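Local coordinates for cytochrome P450 RhF (Acinetobacter radioresistens, PDB 6RO8), which probably acts as a monooxygenase, using the heme iron of this domain, one part of a longer multidomain protein, to put oxygen into substrates, at residues Leu24-Gly28 with Glu48-Leu53; Ala280-Lys284 with Arg421-Leu426; Ile303-Val307 with Met391-Glu396; Cys310-Ser314 with Asn349-Phe355. All blocks are in the same frame, centred on the assembly; numbering follows the deposited sequence.

Contact 1. Residues Leu24-Gly28 with Glu48-Leu53; sequences LQQKG and EFRAQL
L24 lays its CD1 methyl over one face of the F49 ring, a CH-pi contact with L24 CD1 4.0 Å from the F49 centroid and 17° off the ring normal. Residues 24-28 and 48-52 are helical. Their axes approach to 11.2 Å at a signed crossing angle of -127°. L53 leaves helical geometry (phi/psi -161/61) and faces L24, CA to CA 7.5 Å. L24 is in the t,p rotamer. L24 CD2 meets L53 CB at 3.6 Å and Q52 CB at 3.8 Å. F49 (chi1 m) turns its ring edge to G28, with F49 CZ 3.5 Å from G28 N. An ideal CB on G28 would sit only 3.1 Å from F49 CE1. L53 CD2 reaches Q25 CA at 3.8 Å. The contact packs two N-terminal helices together, away from the heme, and F56 stacks on F49. K27 NZ and E48 OE2 are 4.2 Å apart, beyond a salt bridge. One water joins them, weakly on the K27 side. So the contact holds by apolar packing, with a loose, water-bridged charge pair at its edge.

Contact 2. Residues Ala280-Lys284 with Arg421-Leu426; sequences ANALK and RGPEAL
N281 adopts chi1 m (-72°) and chi2 -17°, which turns its amide from helix 273-288 onto the loop 421-426. N281 ND2 donates a hydrogen bond to R421 O at 2.9 Å, with an angle of 154°. N281 OD1 lies 3.2 Å from P423 CD and 3.4 Å from G422 CA. The CA atoms of N281 and G422 are 5.8 Å apart. The loop is mostly extended, but E424 is helical (-70/-35), so the chain turns and both P423 and L426 point at the helix. P423 has a C-gamma endo pucker, and P423 CD packs on A280 CB at 3.8 Å. L426 is t,p. L426 CD2 touches L283 CB at 3.7 Å, and L426 CD1 touches K284 CB at 3.7 Å. K284 is t through chi3. K284 CD passes P423 CG at 4.2 Å, and the charged end forms a cation-pi pair with F412. R421 is also extended; its NH1 hydrogen-bonds Q39 O and it forms a cation-pi pair with Y414. The contact joins the C-terminal part of the long central P450 helix that crosses the heme to the loop that leads into strand 427-429. The chemistry implies a single side-chain-to-backbone hydrogen bond tying the N281 amide to the loop, with P423 and L426 supplying the apolar packing.

Contact 3. Residues Ile303-Val307 with Met391-Glu396; sequences IPGAV and MCIFIE
In the P450 fold, this is where the start of the K helix (303-314) packs on the L helix (384-401). The axes of helices 303-307 and 391-396 approach to 9.5 Å at a signed crossing angle of 119°. The nearest CA pair is P304 and C392, 6.1 Å apart. M391 comes first. Its m,t,p rotamer brings M391 CE to 3.8 Å from V307 CG1. C392 (chi1 m) sits between three partners. C392 SG is 3.8 Å from V307 CG2 and 4.0 Å from P304 CA, and C392 CB is 3.9 Å from I303 CG2. I393 points away, onto helix 134-155, and F394 is out of reach of 303-307. I395 (m,t) returns to the interface. I395 CD1 meets V307 CG2 at 3.7 Å, and I395 CG2 meets I303 CD1 at 4.0 Å. The contact is apolar throughout, and I296 adds to it from helix 290-298. E396 closes the segment. Its carboxylate forms a salt bridge with R400 outside the contact, while E396 CA lies 3.6 Å from I303 CD1, the end of an m,t side chain.

Contact 4. Residues Cys310-Ser314 with Asn349-Phe355; sequences CLRHS and NHDELHF
R312 is the arginine of the P450 ExxR motif in the K helix, and E309 is its glutamate. Here residues 310-314 of that helix meet the loop after helix 345-349. The nearest CA pair is R312 and N349, 5.6 Å apart. R312 is t,t,p. R312 NH1 gives a weak hydrogen bond to N349 O at 2.7 Å (angle 129°). R312 CD lies over the F355 ring, 3.7 Å from the F355 centroid and 19° off the normal, a CH-pi contact. The guanidinium itself is too distant from that ring for more than a weak attraction. N349 (chi1 m) gives a weak hydrogen bond from N349 ND2 to R312 O at 3.4 Å. H350 (chi1 m) donates a near-linear hydrogen bond from H350 NE2 to H313 O, 2.7 Å long with an angle of 177°. The edge of H350 also meets the face of H313, with ring centroids 4.9 Å apart and planes at 63°. H313 is t, and H313 ND1 is hydrogen-bonded to S314 OG at 2.7 Å. D351 OD1 accepts from L353 N at 3.0 Å, forming an Asx turn. Outside the two segments, R312 NH1 also hydrogen-bonds A358 O, N349 OD1 accepts from L372 N, and H350 ND1 hydrogen-bonds D359 OD1. R312 NH2 forms the salt bridge to E309, the ExxR pair typical of the P450 K helix on the cysteine-ligand side of the heme.

Overall arrangement
Contacts 2, 3 and 4 form one connected core beside the heme. Contacts 3 and 4 share helix 303-314, and M391 SD touches L311 CD2 at 3.8 Å. The side chain of L311 comes within about 4 Å of the heme and that of M391 within about 5 Å. Contact 2 meets contact 3 where A282 CB packs on M391 CE at 3.7 Å. It meets contact 4 where A282 CB packs on C310 SG at 3.6 Å. The side chain of N281 stays about 8 Å from the heme. Contact 1 is peripheral, with its centre 35 Å from that of contact 3. It touches contact 4 through R50 NE and H350 O, 3.2 Å apart.

Contact 1. Residues Leu24-Gly28 with Glu48-Leu53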
# COMPACT_ATOMS: atom_id res chain seq x y z
N LEU A 24 14.05 -26.20 7.14
CA LEU A 24 13.71 -24.79 7.11
C LEU A 24 14.62 -24.02 6.15
O LEU A 24 14.16 -23.13 5.43
CB LEU A 24 13.79 -24.21 8.52
CG LEU A 24 13.01 -22.91 8.67
CD1 LEU A 24 11.53 -23.16 8.34
CD2 LEU A 24 13.19 -22.33 10.07
N GLN A 25 15.91 -24.35 6.13
CA GLN A 25 16.81 -23.63 5.25
C GLN A 25 16.46 -23.88 3.80
O GLN A 25 16.44 -22.95 2.99
CB GLN A 25 18.26 -24.02 5.54
CG GLN A 25 18.51 -24.17 7.02
CD GLN A 25 19.89 -23.74 7.43
OE1 GLN A 25 20.20 -22.55 7.47
NE2 GLN A 25 20.74 -24.72 7.75
N GLN A 26 16.15 -25.13 3.45
CA GLN A 26 15.68 -25.41 2.10
C GLN A 26 14.37 -24.67 1.80
O GLN A 26 14.21 -24.10 0.71
CB GLN A 26 15.52 -26.91 1.91
CG GLN A 26 15.51 -27.31 0.45
CD GLN A 26 16.87 -27.15 -0.22
OE1 GLN A 26 16.97 -27.04 -1.45
NE2 GLN A 26 17.93 -27.14 0.59
N LYS A 27 13.42 -24.68 2.74
CA LYS A 27 12.17 -23.96 2.49
C LYS A 27 12.45 -22.48 2.26
O LYS A 27 11.83 -21.85 1.39
CB LYS A 27 11.19 -24.12 3.65
CG LYS A 27 10.57 -25.50 3.80
CD LYS A 27 9.09 -25.37 4.14
CE LYS A 27 8.78 -25.79 5.58
NZ LYS A 27 8.33 -27.21 5.69
N GLY A 28 13.41 -21.92 3.01
CA GLY A 28 13.76 -20.52 2.83
C GLY A 28 14.45 -20.26 1.50
O GLY A 28 14.14 -19.28 0.82
N GLU A 48 7.36 -19.95 11.03
CA GLU A 48 8.52 -20.77 11.38
C GLU A 48 9.81 -19.96 11.27
O GLU A 48 10.73 -20.13 12.07
CB GLU A 48 8.63 -22.00 10.47
CG GLU A 48 7.41 -22.87 10.27
CD GLU A 48 7.52 -23.72 9.00
OE1 GLU A 48 7.41 -23.17 7.87
OE2 GLU A 48 7.76 -24.94 9.12
N PHE A 49 9.88 -19.09 10.26
CA PHE A 49 11.10 -18.32 10.03
C PHE A 49 11.30 -17.26 11.12
O PHE A 49 12.43 -17.05 11.57
CB PHE A 49 11.07 -17.69 8.64
CG PHE A 49 11.14 -18.70 7.53
CD1 PHE A 49 12.37 -19.20 7.11
CD2 PHE A 49 9.98 -19.15 6.91
CE1 PHE A 49 12.44 -20.12 6.07
CE2 PHE A 49 10.05 -20.08 5.87
CZ PHE A 49 11.28 -20.57 5.45
N ARG A 50 10.22 -16.58 11.54
CA ARG A 50 10.35 -15.72 12.71
C ARG A 50 10.96 -16.48 13.87
O ARG A 50 11.80 -15.94 14.60
CB ARG A 50 8.99 -15.13 13.12
CG ARG A 50 8.43 -14.13 12.14
CD ARG A 50 7.35 -13.22 12.74
NE ARG A 50 6.12 -13.91 13.13
CZ ARG A 50 5.20 -14.36 12.28
NH1 ARG A 50 5.38 -14.21 10.98
NH2 ARG A 50 4.10 -14.96 12.73
N ALA A 51 10.61 -17.75 14.01
CA ALA A 51 11.04 -18.54 15.15
C ALA A 51 12.51 -18.96 15.04
O ALA A 51 13.28 -18.76 15.98
CB ALA A 51 10.15 -19.77 15.30
N GLN A 52 12.91 -19.56 13.90
CA GLN A 52 14.20 -20.23 13.81
C GLN A 52 15.08 -19.83 12.63
O GLN A 52 16.16 -20.42 12.47
CB GLN A 52 14.01 -21.77 13.78
CG GLN A 52 13.01 -22.32 14.79
CD GLN A 52 13.60 -22.45 16.20
OE1 GLN A 52 14.81 -22.32 16.39
NE2 GLN A 52 12.74 -22.66 17.19
N LEU A 53 14.68 -18.86 11.81
CA LEU A 53 15.48 -18.47 10.65
C LEU A 53 15.07 -17.07 10.19
O LEU A 53 14.64 -16.89 9.04
CB LEU A 53 15.34 -19.50 9.52
CG LEU A 53 16.26 -19.40 8.29
CD1 LEU A 53 17.69 -19.26 8.70
CD2 LEU A 53 16.08 -20.56 7.32
O HOH W 1 10.23 -26.83 8.12

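Contact 2. Residues Ala280-Lys284 with Arg421-Leu426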
# COMPACT_ATOMS: atom_id res chain seq x y z
N ALA A 280 -10.99 -2.72 3.08
CA ALA A 280 -11.62 -4.02 2.91
C ALA A 280 -11.09 -5.03 3.94
O ALA A 280 -11.86 -5.80 4.53
CB ALA A 280 -11.41 -4.52 1.49
N ASN A 281 -9.78 -5.00 4.20
CA ASN A 281 -9.21 -5.88 5.22
C ASN A 281 -9.83 -5.64 6.58
O ASN A 281 -10.18 -6.58 7.30
CB ASN A 281 -7.70 -5.68 5.30
CG ASN A 281 -6.99 -6.23 4.13
OD1 ASN A 281 -7.54 -7.05 3.40
ND2 ASN A 281 -5.76 -5.76 3.92
N ALA A 282 -9.95 -4.36 6.96
CA ALA A 282 -10.46 -4.02 8.28
C ALA A 282 -11.91 -4.47 8.45
O ALA A 282 -12.26 -5.07 9.46
CB ALA A 282 -10.31 -2.52 8.53
N LEU A 283 -12.76 -4.17 7.46
CA LEU A 283 -14.15 -4.59 7.52
C LEU A 283 -14.26 -6.11 7.53
O LEU A 283 -15.08 -6.68 8.27
CB LEU A 283 -14.94 -4.01 6.35
CG LEU A 283 -15.22 -2.53 6.42
CD1 LEU A 283 -15.51 -2.00 5.03
CD2 LEU A 283 -16.38 -2.25 7.33
N LYS A 284 -13.43 -6.79 6.72
CA LYS A 284 -13.41 -8.26 6.75
C LYS A 284 -13.05 -8.77 8.15
O LYS A 284 -13.70 -9.68 8.67
CB LYS A 284 -12.42 -8.77 5.70
CG LYS A 284 -12.21 -10.28 5.62
CD LYS A 284 -11.41 -10.63 4.36
CE LYS A 284 -10.99 -12.09 4.34
NZ LYS A 284 -10.29 -12.46 5.60
N ARG A 421 -2.15 -6.24 -0.44
CA ARG A 421 -3.04 -7.32 -0.01
C ARG A 421 -4.41 -6.77 0.38
O ARG A 421 -4.53 -5.93 1.29
CB ARG A 421 -2.44 -8.10 1.15
CG ARG A 421 -3.24 -9.34 1.46
CD ARG A 421 -2.55 -10.28 2.43
NE ARG A 421 -3.42 -11.42 2.72
CZ ARG A 421 -3.58 -12.48 1.92
NH1 ARG A 421 -2.90 -12.57 0.78
NH2 ARG A 421 -4.40 -13.47 2.27
N GLY A 422 -5.43 -7.25 -0.31
CA GLY A 422 -6.81 -7.02 0.06
C GLY A 422 -7.69 -7.91 -0.79
O GLY A 422 -7.32 -8.31 -1.89
N PRO A 423 -8.86 -8.25 -0.28
CA PRO A 423 -9.76 -9.14 -1.03
C PRO A 423 -10.40 -8.40 -2.19
O PRO A 423 -10.72 -7.22 -2.10
CB PRO A 423 -10.79 -9.55 0.02
CG PRO A 423 -10.87 -8.33 0.94
CD PRO A 423 -9.49 -7.70 0.94
N GLU A 424 -10.58 -9.12 -3.31
CA GLU A 424 -11.16 -8.49 -4.50
C GLU A 424 -12.64 -8.18 -4.30
O GLU A 424 -13.14 -7.17 -4.82
CB GLU A 424 -10.95 -9.38 -5.72
CG GLU A 424 -9.57 -9.92 -5.77
CD GLU A 424 -9.08 -10.16 -7.17
OE1 GLU A 424 -8.92 -11.34 -7.54
OE2 GLU A 424 -8.87 -9.16 -7.89
N ALA A 425 -13.35 -9.03 -3.57
CA ALA A 425 -14.74 -8.79 -3.22
C ALA A 425 -14.90 -8.87 -1.71
O ALA A 425 -14.09 -9.49 -1.01
CB ALA A 425 -15.66 -9.80 -3.91
N LEU A 426 -15.96 -8.21 -1.20
CA LEU A 426 -16.32 -8.26 0.21
C LEU A 426 -17.85 -8.40 0.28
O LEU A 426 -18.58 -7.42 0.46
CB LEU A 426 -15.82 -7.03 0.97
CG LEU A 426 -15.76 -7.18 2.49
CD1 LEU A 426 -14.74 -8.24 2.92
CD2 LEU A 426 -15.50 -5.86 3.21

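Contact 3. Residues Ile303-Val307 with Met391-Glu396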
# COMPACT_ATOMS: atom_id res chain seq x y z
N ILE A 303 -13.30 3.03 17.33
CA ILE A 303 -12.99 2.75 15.93
C ILE A 303 -11.56 3.12 15.56
O ILE A 303 -10.88 2.28 14.94
CB ILE A 303 -14.05 3.43 15.02
CG1 ILE A 303 -15.38 2.70 15.21
CG2 ILE A 303 -13.57 3.42 13.56
CD1 ILE A 303 -16.55 3.25 14.41
N PRO A 304 -11.02 4.30 15.89
CA PRO A 304 -9.62 4.58 15.52
C PRO A 304 -8.64 3.54 16.03
O PRO A 304 -7.82 3.04 15.25
CB PRO A 304 -9.36 5.96 16.12
CG PRO A 304 -10.74 6.59 16.22
CD PRO A 304 -11.67 5.46 16.55
N GLY A 305 -8.70 3.20 17.33
CA GLY A 305 -7.83 2.17 17.87
C GLY A 305 -8.05 0.82 17.22
O GLY A 305 -7.11 0.04 17.04
N ALA A 306 -9.30 0.54 16.83
CA ALA A 306 -9.59 -0.65 16.04
C ALA A 306 -8.96 -0.59 14.65
O ALA A 306 -8.42 -1.59 14.16
CB ALA A 306 -11.10 -0.83 15.93
N VAL A 307 -9.03 0.57 13.99
CA VAL A 307 -8.42 0.72 12.68
C VAL A 307 -6.92 0.46 12.78
O VAL A 307 -6.34 -0.25 11.95
CB VAL A 307 -8.73 2.11 12.08
CG1 VAL A 307 -7.77 2.47 10.96
CG2 VAL A 307 -10.14 2.12 11.57
N MET A 391 -10.67 4.99 6.63
CA MET A 391 -11.07 3.73 7.24
C MET A 391 -12.06 3.95 8.39
O MET A 391 -13.07 3.24 8.48
CB MET A 391 -9.82 2.99 7.69
CG MET A 391 -8.96 2.47 6.52
SD MET A 391 -7.41 1.84 7.17
CE MET A 391 -7.90 0.27 7.90
N CYS A 392 -11.82 4.94 9.25
CA CYS A 392 -12.79 5.21 10.32
C CYS A 392 -14.17 5.57 9.79
O CYS A 392 -15.17 4.98 10.22
CB CYS A 392 -12.25 6.31 11.24
SG CYS A 392 -10.64 5.89 11.93
N ILE A 393 -14.25 6.50 8.83
CA ILE A 393 -15.56 6.91 8.32
C ILE A 393 -16.30 5.72 7.71
O ILE A 393 -17.49 5.52 7.97
CB ILE A 393 -15.41 8.07 7.31
CG1 ILE A 393 -15.04 9.37 8.04
CG2 ILE A 393 -16.71 8.28 6.54
CD1 ILE A 393 -14.12 10.28 7.22
N PHE A 394 -15.60 4.90 6.93
CA PHE A 394 -16.24 3.69 6.40
C PHE A 394 -16.87 2.90 7.53
O PHE A 394 -18.08 2.62 7.51
CB PHE A 394 -15.24 2.81 5.65
CG PHE A 394 -14.92 3.28 4.28
CD1 PHE A 394 -15.92 3.69 3.42
CD2 PHE A 394 -13.60 3.32 3.85
CE1 PHE A 394 -15.60 4.13 2.14
CE2 PHE A 394 -13.28 3.75 2.59
CZ PHE A 394 -14.27 4.16 1.73
N ILE A 395 -16.07 2.56 8.53
CA ILE A 395 -16.54 1.68 9.60
C ILE A 395 -17.60 2.37 10.46
O ILE A 395 -18.60 1.75 10.86
CB ILE A 395 -15.35 1.21 10.44
CG1 ILE A 395 -14.39 0.40 9.56
CG2 ILE A 395 -15.83 0.40 11.63
CD1 ILE A 395 -13.01 0.25 10.16
N GLU A 396 -17.41 3.66 10.77
CA GLU A 396 -18.41 4.39 11.53
C GLU A 396 -19.75 4.36 10.81
O GLU A 396 -20.77 3.99 11.39
CB GLU A 396 -17.96 5.83 11.79
CG GLU A 396 -18.71 6.54 12.95
CD GLU A 396 -20.06 7.13 12.51
OE1 GLU A 396 -20.22 7.27 11.28
OE2 GLU A 396 -20.94 7.43 13.38

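Contact 4. Residues Cys310-Ser314 with Asn349-Phe355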
# COMPACT_ATOMS: atom_id res chain seq x y z
N CYS A 310 -6.27 -3.18 13.00
CA CYS A 310 -6.44 -3.78 11.67
C CYS A 310 -5.23 -3.55 10.78
O CYS A 310 -4.80 -4.47 10.07
CB CYS A 310 -7.72 -3.25 11.01
SG CYS A 310 -9.25 -3.87 11.70
N LEU A 311 -4.72 -2.32 10.78
CA LEU A 311 -3.51 -2.00 10.04
C LEU A 311 -2.31 -2.85 10.49
O LEU A 311 -1.47 -3.25 9.66
CB LEU A 311 -3.20 -0.52 10.22
CG LEU A 311 -4.15 0.44 9.48
CD1 LEU A 311 -3.81 1.92 9.80
CD2 LEU A 311 -4.08 0.17 7.96
N ARG A 312 -2.20 -3.09 11.79
CA ARG A 312 -1.17 -4.00 12.27
C ARG A 312 -1.46 -5.43 11.82
O ARG A 312 -0.58 -6.11 11.29
CB ARG A 312 -1.06 -3.95 13.79
CG ARG A 312 0.04 -4.87 14.31
CD ARG A 312 -0.17 -5.24 15.77
NE ARG A 312 -1.37 -6.05 15.96
CZ ARG A 312 -1.39 -7.38 15.94
NH1 ARG A 312 -0.27 -8.06 15.74
NH2 ARG A 312 -2.53 -8.03 16.10
N HIS A 313 -2.69 -5.88 12.01
CA HIS A 313 -2.98 -7.30 11.90
C HIS A 313 -3.06 -7.76 10.45
O HIS A 313 -2.53 -8.81 10.08
CB HIS A 313 -4.28 -7.62 12.63
CG HIS A 313 -4.66 -9.06 12.56
ND1 HIS A 313 -5.15 -9.64 11.42
CD2 HIS A 313 -4.59 -10.04 13.49
CE1 HIS A 313 -5.37 -10.93 11.65
NE2 HIS A 313 -5.04 -11.19 12.90
N SER A 314 -3.78 -6.99 9.64
CA SER A 314 -4.01 -7.28 8.22
C SER A 314 -3.97 -5.97 7.45
O SER A 314 -4.96 -5.53 6.86
CB SER A 314 -5.32 -8.00 7.94
OG SER A 314 -5.60 -9.02 8.88
N ASN A 349 4.71 -7.37 12.01
CA ASN A 349 3.53 -7.01 12.79
C ASN A 349 2.93 -8.20 13.50
O ASN A 349 2.11 -8.01 14.41
CB ASN A 349 2.50 -6.33 11.90
CG ASN A 349 2.96 -4.97 11.40
OD1 ASN A 349 3.95 -4.42 11.91
ND2 ASN A 349 2.23 -4.40 10.44
N HIS A 350 3.33 -9.42 13.13
CA HIS A 350 2.92 -10.62 13.85
C HIS A 350 4.07 -11.22 14.64
O HIS A 350 4.02 -12.40 14.99
CB HIS A 350 2.33 -11.63 12.87
CG HIS A 350 0.96 -11.27 12.41
ND1 HIS A 350 -0.17 -11.95 12.81
CD2 HIS A 350 0.53 -10.27 11.60
CE1 HIS A 350 -1.23 -11.41 12.25
NE2 HIS A 350 -0.84 -10.38 11.52
N ASP A 351 5.10 -10.42 14.90
CA ASP A 351 6.27 -10.86 15.65
C ASP A 351 5.90 -11.00 17.12
O ASP A 351 5.67 -10.00 17.82
CB ASP A 351 7.42 -9.88 15.45
CG ASP A 351 8.76 -10.43 15.94
OD1 ASP A 351 8.77 -11.47 16.65
OD2 ASP A 351 9.81 -9.81 15.64
N GLU A 352 5.85 -12.25 17.59
CA GLU A 352 5.52 -12.51 18.98
C GLU A 352 6.49 -11.81 19.93
O GLU A 352 6.11 -11.50 21.06
CB GLU A 352 5.52 -14.01 19.23
CG GLU A 352 4.73 -14.43 20.45
CD GLU A 352 3.34 -13.84 20.47
OE1 GLU A 352 2.63 -13.92 19.44
OE2 GLU A 352 2.94 -13.31 21.53
N LEU A 353 7.70 -11.51 19.47
CA LEU A 353 8.67 -10.80 20.29
C LEU A 353 8.25 -9.37 20.57
O LEU A 353 8.82 -8.74 21.47
CB LEU A 353 10.04 -10.81 19.62
CG LEU A 353 10.61 -12.21 19.38
CD1 LEU A 353 11.79 -12.20 18.41
CD2 LEU A 353 11.00 -12.82 20.70
N HIS A 354 7.28 -8.82 19.84
CA HIS A 354 6.93 -7.42 20.05
C HIS A 354 5.45 -7.19 20.34
O HIS A 354 5.09 -6.19 20.98
CB HIS A 354 7.34 -6.59 18.84
CG HIS A 354 7.23 -5.12 19.07
ND1 HIS A 354 8.25 -4.38 19.63
CD2 HIS A 354 6.22 -4.26 18.84
CE1 HIS A 354 7.87 -3.11 19.71
NE2 HIS A 354 6.64 -3.02 19.24
N PHE A 355 4.60 -8.08 19.86
CA PHE A 355 3.16 -8.00 20.06
C PHE A 355 2.72 -9.29 20.74
O PHE A 355 2.86 -10.38 20.16
CB PHE A 355 2.43 -7.82 18.73
CG PHE A 355 2.82 -6.58 18.01
CD1 PHE A 355 2.26 -5.36 18.37
CD2 PHE A 355 3.74 -6.61 16.97
CE1 PHE A 355 2.61 -4.19 17.72
CE2 PHE A 355 4.09 -5.44 16.29
CZ PHE A 355 3.53 -4.22 16.68